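Local coordinates for DNA mismatch repair protein MutL (Aquifex aeolicus, PDB 6LZI) that binds ADP in a Bergerat-fold ATPase domain and probably couples ATP binding and hydrolysis to DNA mismatch repair, at residues E156-E159 and R160-V163; L172-P175 and E176-F179; K192-S195 and L196-V200. One frame throughout, in Å; residues are numbered along the deposited sequence.

Contact 1: residues E156-E159 and R160-V163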
# COMPACT_ATOMS: atom_id res chain seq x y z
N GLU A 156 -12.22 15.13 -0.12
CA GLU A 156 -11.79 14.12 0.83
C GLU A 156 -12.23 12.73 0.43
O GLU A 156 -11.47 11.76 0.51
CB GLU A 156 -12.34 14.46 2.22
CG GLU A 156 -11.60 15.57 2.95
CD GLU A 156 -12.05 16.98 2.58
OE1 GLU A 156 -13.15 17.42 3.00
OE2 GLU A 156 -11.30 17.65 1.86
N ASP A 157 -13.48 12.59 -0.04
CA ASP A 157 -13.95 11.24 -0.28
C ASP A 157 -13.26 10.60 -1.48
O ASP A 157 -13.05 9.38 -1.50
CB ASP A 157 -15.47 11.19 -0.43
CG ASP A 157 -16.03 9.91 0.14
OD1 ASP A 157 -16.04 9.82 1.39
OD2 ASP A 157 -16.36 8.97 -0.63
N THR A 158 -12.89 11.40 -2.49
CA THR A 158 -12.10 10.87 -3.59
C THR A 158 -10.69 10.47 -3.12
O THR A 158 -10.17 9.41 -3.51
CB THR A 158 -12.03 11.92 -4.71
OG1 THR A 158 -13.36 12.19 -5.19
CG2 THR A 158 -11.21 11.40 -5.85
N GLU A 159 -10.07 11.30 -2.28
CA GLU A 159 -8.74 10.93 -1.80
C GLU A 159 -8.80 9.70 -0.95
O GLU A 159 -7.88 8.89 -0.99
CB GLU A 159 -8.12 12.05 -0.98
CG GLU A 159 -7.19 12.96 -1.74
CD GLU A 159 -6.18 12.18 -2.62
OE1 GLU A 159 -5.29 11.39 -2.15
OE2 GLU A 159 -6.30 12.44 -3.80
N ARG A 160 -9.89 9.56 -0.20
CA ARG A 160 -10.05 8.39 0.66
C ARG A 160 -10.08 7.11 -0.16
O ARG A 160 -9.37 6.14 0.14
CB ARG A 160 -11.35 8.50 1.44
CG ARG A 160 -11.39 9.55 2.57
CD ARG A 160 -12.86 9.98 2.89
NE ARG A 160 -12.88 11.06 3.87
CZ ARG A 160 -13.89 11.90 4.08
NH1 ARG A 160 -15.02 11.78 3.39
NH2 ARG A 160 -13.77 12.86 4.99
N ARG A 161 -10.86 7.12 -1.25
CA ARG A 161 -11.01 5.90 -2.02
C ARG A 161 -9.69 5.51 -2.68
O ARG A 161 -9.38 4.31 -2.78
CB ARG A 161 -12.17 6.07 -3.02
CG ARG A 161 -13.60 6.13 -2.40
CD ARG A 161 -14.71 6.37 -3.47
NE ARG A 161 -14.15 6.50 -4.82
CZ ARG A 161 -14.08 7.65 -5.50
NH1 ARG A 161 -14.55 8.77 -4.97
NH2 ARG A 161 -13.54 7.67 -6.72
N LYS A 162 -8.88 6.50 -3.07
CA LYS A 162 -7.60 6.17 -3.71
C LYS A 162 -6.68 5.49 -2.72
O LYS A 162 -6.02 4.52 -3.08
CB LYS A 162 -6.93 7.41 -4.29
CG LYS A 162 -7.69 8.04 -5.43
CD LYS A 162 -7.41 9.54 -5.51
CE LYS A 162 -5.98 9.88 -5.93
NZ LYS A 162 -5.71 11.41 -6.04
N VAL A 163 -6.71 5.91 -1.45
CA VAL A 163 -5.90 5.30 -0.41
C VAL A 163 -6.44 3.92 -0.08
O VAL A 163 -5.67 2.96 0.08
CB VAL A 163 -5.86 6.20 0.85
CG1 VAL A 163 -5.28 5.39 2.05
CG2 VAL A 163 -5.02 7.39 0.61
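R160 places its CG opposite its own carbonyl carbon (chi1 -72°) and then runs extended to NE, which carries the guanidinium back to E156 and D157. The CB of E156 sits over the centre of one guanidinium face, 3.5 Å from R160 CZ, while D157 comes to the edge: D157 OD1 accepts from R160 NH1 at 3.0 Å, only slightly out of the guanidinium plane. In this salt bridge OD1 offers its anti lone pair, and the carboxylate plane stands almost upright on the guanidinium, 84° apart. R160 NE is salt-bridged to E184, its strongest polar partner, so two carboxylates share the guanidinium. Backbone bonds four residues apart, such as R160 N to E156 O at 2.8 Å and V163 N to E159 O at 3.2 Å, identify 156-163 as the first turns of the alpha helix 156-173. The acids clustered at this amino end would probably interact favourably with the helix dipole. The second salt bridge, also three residues apart, forms where E159 is bent at chi2 and K162 at chi3. K162 NZ meets E159 OE2 on the syn side, 15° out of the carboxylate plane; the measured 2.5 Å is short for such a pair, and the exact length is doubtful. The other oxygen, E159 OE1, accepts from V17 N, which joins this buried acid to the start of helix 16-29. V163 rests on V20 of that same helix, and its CG2 also lies 3.6 Å from E159 O.

Contact 2: residues L172-P175 and E176-F179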
# COMPACT_ATOMS: atom_id res chain seq x y z
N LEU A 172 -3.09 -7.31 -1.57
CA LEU A 172 -3.19 -8.44 -2.49
C LEU A 172 -1.85 -9.08 -2.84
O LEU A 172 -1.86 -10.25 -3.28
CB LEU A 172 -3.92 -8.01 -3.75
CG LEU A 172 -5.46 -7.84 -3.55
CD1 LEU A 172 -6.13 -6.99 -4.68
CD2 LEU A 172 -6.24 -9.14 -3.37
N THR A 173 -0.71 -8.39 -2.70
CA THR A 173 0.58 -9.01 -2.98
C THR A 173 1.38 -9.29 -1.73
O THR A 173 2.53 -9.69 -1.83
CB THR A 173 1.41 -8.12 -3.89
OG1 THR A 173 1.44 -6.78 -3.39
CG2 THR A 173 0.72 -8.13 -5.23
N ASN A 174 0.80 -9.05 -0.57
CA ASN A 174 1.50 -9.26 0.68
C ASN A 174 0.62 -10.00 1.65
O ASN A 174 0.20 -9.43 2.66
CB ASN A 174 1.92 -7.90 1.24
CG ASN A 174 3.05 -7.29 0.45
OD1 ASN A 174 4.21 -7.67 0.62
ND2 ASN A 174 2.70 -6.34 -0.47
N PRO A 175 0.26 -11.24 1.34
CA PRO A 175 -0.73 -11.91 2.18
C PRO A 175 -0.17 -12.26 3.53
O PRO A 175 -0.96 -12.50 4.42
CB PRO A 175 -1.13 -13.15 1.35
CG PRO A 175 0.02 -13.42 0.58
CD PRO A 175 0.57 -12.07 0.15
N GLU A 176 1.17 -12.30 3.69
CA GLU A 176 1.81 -12.60 4.97
C GLU A 176 1.80 -11.38 5.89
O GLU A 176 2.18 -11.49 7.07
CB GLU A 176 3.22 -13.09 4.69
CG GLU A 176 4.22 -11.98 4.23
CD GLU A 176 4.22 -11.59 2.74
OE1 GLU A 176 3.34 -11.98 1.92
OE2 GLU A 176 5.19 -10.85 2.37
N VAL A 177 1.30 -10.23 5.41
CA VAL A 177 1.37 -8.97 6.14
C VAL A 177 -0.02 -8.57 6.59
O VAL A 177 -0.98 -8.69 5.84
CB VAL A 177 1.99 -7.86 5.28
CG1 VAL A 177 2.04 -6.48 6.04
CG2 VAL A 177 3.43 -8.31 4.96
N GLU A 178 -0.12 -8.09 7.82
CA GLU A 178 -1.39 -7.55 8.27
C GLU A 178 -1.47 -6.09 7.86
O GLU A 178 -0.49 -5.36 7.95
CB GLU A 178 -1.52 -7.71 9.79
CG GLU A 178 -2.79 -7.08 10.38
CD GLU A 178 -2.88 -7.41 11.84
OE1 GLU A 178 -3.53 -6.67 12.58
OE2 GLU A 178 -2.30 -8.44 12.24
N PHE A 179 -2.65 -5.68 7.40
CA PHE A 179 -2.89 -4.29 7.07
C PHE A 179 -4.12 -3.80 7.79
O PHE A 179 -5.16 -4.45 7.78
CB PHE A 179 -3.12 -4.10 5.54
CG PHE A 179 -1.91 -4.36 4.74
CD1 PHE A 179 -1.02 -3.34 4.45
CD2 PHE A 179 -1.67 -5.65 4.22
CE1 PHE A 179 0.10 -3.57 3.71
CE2 PHE A 179 -0.52 -5.90 3.53
CZ PHE A 179 0.34 -4.87 3.29
O HOH W 1 4.72 -10.85 -0.51
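E176 and N174 meet in a type I beta turn running from N174 to V177, which takes the chain from the end of helix 156-173 into strand 178-183. E176 folds back over the turn: its CG stands between the backbone N and the carbonyl carbon (chi1 73°) and the chain bends again at chi2, bringing OE1 to 3.3 Å from P175 CD. Its other oxygen, OE2, lies 2.9 Å from a water that is also 2.8 Å from T173 O; either oxygen could accept from this water, though it has more acceptors in reach than protons to give, so both bonds need not form at once. P175 suits the second position of the turn, and a glycine here would lack the ring that holds phi near -71° and meets E176 OE1, and would probably make the turn more flexible and the E176 carboxylate less fixed. V177 closes the turn, its N donating to N174 O at 3.1 Å from above the carbonyl plane rather than along a lone pair. V177 CG2 also rests against N174 CB, whose amide is anchored by ND2 to Y170 O in the last turn of the preceding helix. E178 begins the strand with its carboxylate bridged to K192. F179 points its side chain back toward N174, with its ring among I167, Y170 and A171. The ring presents its edge to N174 O, 3.7 Å from F179 CE2, while the same CE2 stands 3.9 Å from N174 CB.

Contact 3: residues K192-S195 and L196-V200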
# COMPACT_ATOMS: atom_id res chain seq x y z
N LYS A 192 -5.96 -9.66 8.20
CA LYS A 192 -4.96 -10.41 8.93
C LYS A 192 -4.20 -11.33 7.99
O LYS A 192 -4.64 -11.61 6.86
CB LYS A 192 -5.62 -11.22 10.04
CG LYS A 192 -6.44 -10.18 10.84
CD LYS A 192 -5.62 -9.47 11.82
CE LYS A 192 -6.48 -9.14 13.06
NZ LYS A 192 -5.84 -8.09 13.89
N LYS A 193 -3.05 -11.74 8.48
CA LYS A 193 -2.18 -12.69 7.76
C LYS A 193 -2.95 -13.94 7.32
O LYS A 193 -3.74 -14.51 8.10
CB LYS A 193 -1.04 -13.04 8.73
CG LYS A 193 -0.03 -14.09 8.20
CD LYS A 193 0.93 -14.54 9.34
CE LYS A 193 1.97 -15.62 8.89
NZ LYS A 193 1.66 -16.23 7.54
N SER A 194 -2.71 -14.40 6.07
CA SER A 194 -3.42 -15.59 5.59
C SER A 194 -2.80 -16.08 4.30
O SER A 194 -1.77 -15.57 3.84
CB SER A 194 -4.91 -15.31 5.40
OG SER A 194 -5.05 -14.45 4.28
N SER A 195 -3.41 -17.11 3.72
CA SER A 195 -2.95 -17.60 2.45
C SER A 195 -3.36 -16.58 1.40
O SER A 195 -4.15 -15.67 1.67
CB SER A 195 -3.59 -18.94 2.13
OG SER A 195 -4.95 -18.72 1.79
N LEU A 196 -2.78 -16.70 0.24
CA LEU A 196 -3.12 -15.75 -0.82
C LEU A 196 -4.60 -15.83 -1.17
O LEU A 196 -5.28 -14.79 -1.30
CB LEU A 196 -2.26 -15.95 -2.07
CG LEU A 196 -2.50 -15.03 -3.29
CD1 LEU A 196 -2.36 -13.59 -2.94
CD2 LEU A 196 -1.60 -15.40 -4.48
N LYS A 197 -5.12 -17.05 -1.37
CA LYS A 197 -6.53 -17.20 -1.72
C LYS A 197 -7.44 -16.64 -0.64
O LYS A 197 -8.42 -15.96 -0.95
CB LYS A 197 -6.85 -18.67 -2.02
CG LYS A 197 -8.25 -18.81 -2.62
CD LYS A 197 -8.52 -20.25 -2.97
CE LYS A 197 -9.59 -20.32 -3.99
NZ LYS A 197 -10.72 -20.50 -3.10
N GLU A 198 -7.12 -16.89 0.64
CA GLU A 198 -7.88 -16.29 1.74
C GLU A 198 -7.82 -14.77 1.68
O GLU A 198 -8.83 -14.09 1.95
CB GLU A 198 -7.37 -16.76 3.09
CG GLU A 198 -7.75 -18.17 3.36
CD GLU A 198 -6.77 -18.89 4.27
OE1 GLU A 198 -5.78 -18.27 4.77
OE2 GLU A 198 -6.99 -20.10 4.48
N ARG A 199 -6.64 -14.23 1.31
CA ARG A 199 -6.44 -12.78 1.28
C ARG A 199 -7.23 -12.15 0.13
O ARG A 199 -7.90 -11.12 0.31
CB ARG A 199 -4.95 -12.48 1.16
CG ARG A 199 -4.57 -11.02 0.86
CD ARG A 199 -5.18 -10.05 1.88
NE ARG A 199 -4.65 -10.30 3.22
CZ ARG A 199 -3.52 -9.82 3.71
NH1 ARG A 199 -2.67 -9.03 3.04
NH2 ARG A 199 -3.26 -10.09 4.98
N VAL A 200 -7.23 -12.79 -1.04
CA VAL A 200 -8.09 -12.32 -2.12
C VAL A 200 -9.53 -12.27 -1.69
O VAL A 200 -10.24 -11.31 -1.99
CB VAL A 200 -7.91 -13.22 -3.36
CG1 VAL A 200 -8.86 -12.79 -4.43
CG2 VAL A 200 -6.51 -12.93 -3.84
O HOH W 2 -6.50 -11.87 4.79
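E198 and S195 face each other in a reciprocal pair at the amino end of helix 196-204. With its CG anti to the carbonyl carbon (chi1 -73°), E198 swings its carboxylate back to the residue preceding the helix, and S195 N donates to E198 OE1 at 2.8 Å with a nearly straight N-H...O angle of 171°. The donor arrives from above the carboxylate plane, 41° out of it. In return E198 N donates to S195 OG at 3.1 Å. These two bonds define a capping box with S195 as N-cap, and they supply partners for an amide in the first turn and for the amide of the cap itself. S194 packs beside the box, its CB 3.1 Å from E198 OE1 and its hydroxyl near the CB of both E198 and R199.

R199 reaches the other way along the loop. Bends at chi2 and chi3 curl the chain so that the guanidinium turns its edge to the K192 peptide. R199 NH2 donates to K192 O at 2.8 Å; the oxygen lies in the guanidinium plane, yet the donor stands well above the plane of that carbonyl. A water bridges R199 NE, K192 O and S194 OG, accepting from R199 NE at 2.9 Å, donating to K192 O and hydrogen-bonded to S194 OG at 3.0 Å. The group is gripped further by V177 O at NH2 and A171 O at NH1, which is likely to restrict its rotation.

The loop follows strand 186-191 and leads into helix 196-204, which lays L196 and V200 on strands 219-225 and 260-266 of the five-stranded sheet, while R199 reaches back to the end of helix 156-173 and the turn leading into strand 178-183.

Overall arrangement
From the N terminus, the contacts come in series, none nested in or crossing another. Contact 1 lies at the start of helix 156-173, beside helix 16-29, and closes no loop. Contact 2, its centre about 21 Å from that of contact 1, closes the turn where the same helix gives way to strand 178-183, next to strand 34-40 in the eight-stranded sheet. After the hairpin partner 186-191, contact 3 closes the loop entering helix 196-204. Contacts 2 and 3, centres about 7 Å apart, touch through R199 and K192. Together they tie the 178-191 edge of the eight-stranded sheet to helix 196-204, which packs on the five-stranded sheet; contact 1 touches neither, though it shares helix 156-173 with contact 2.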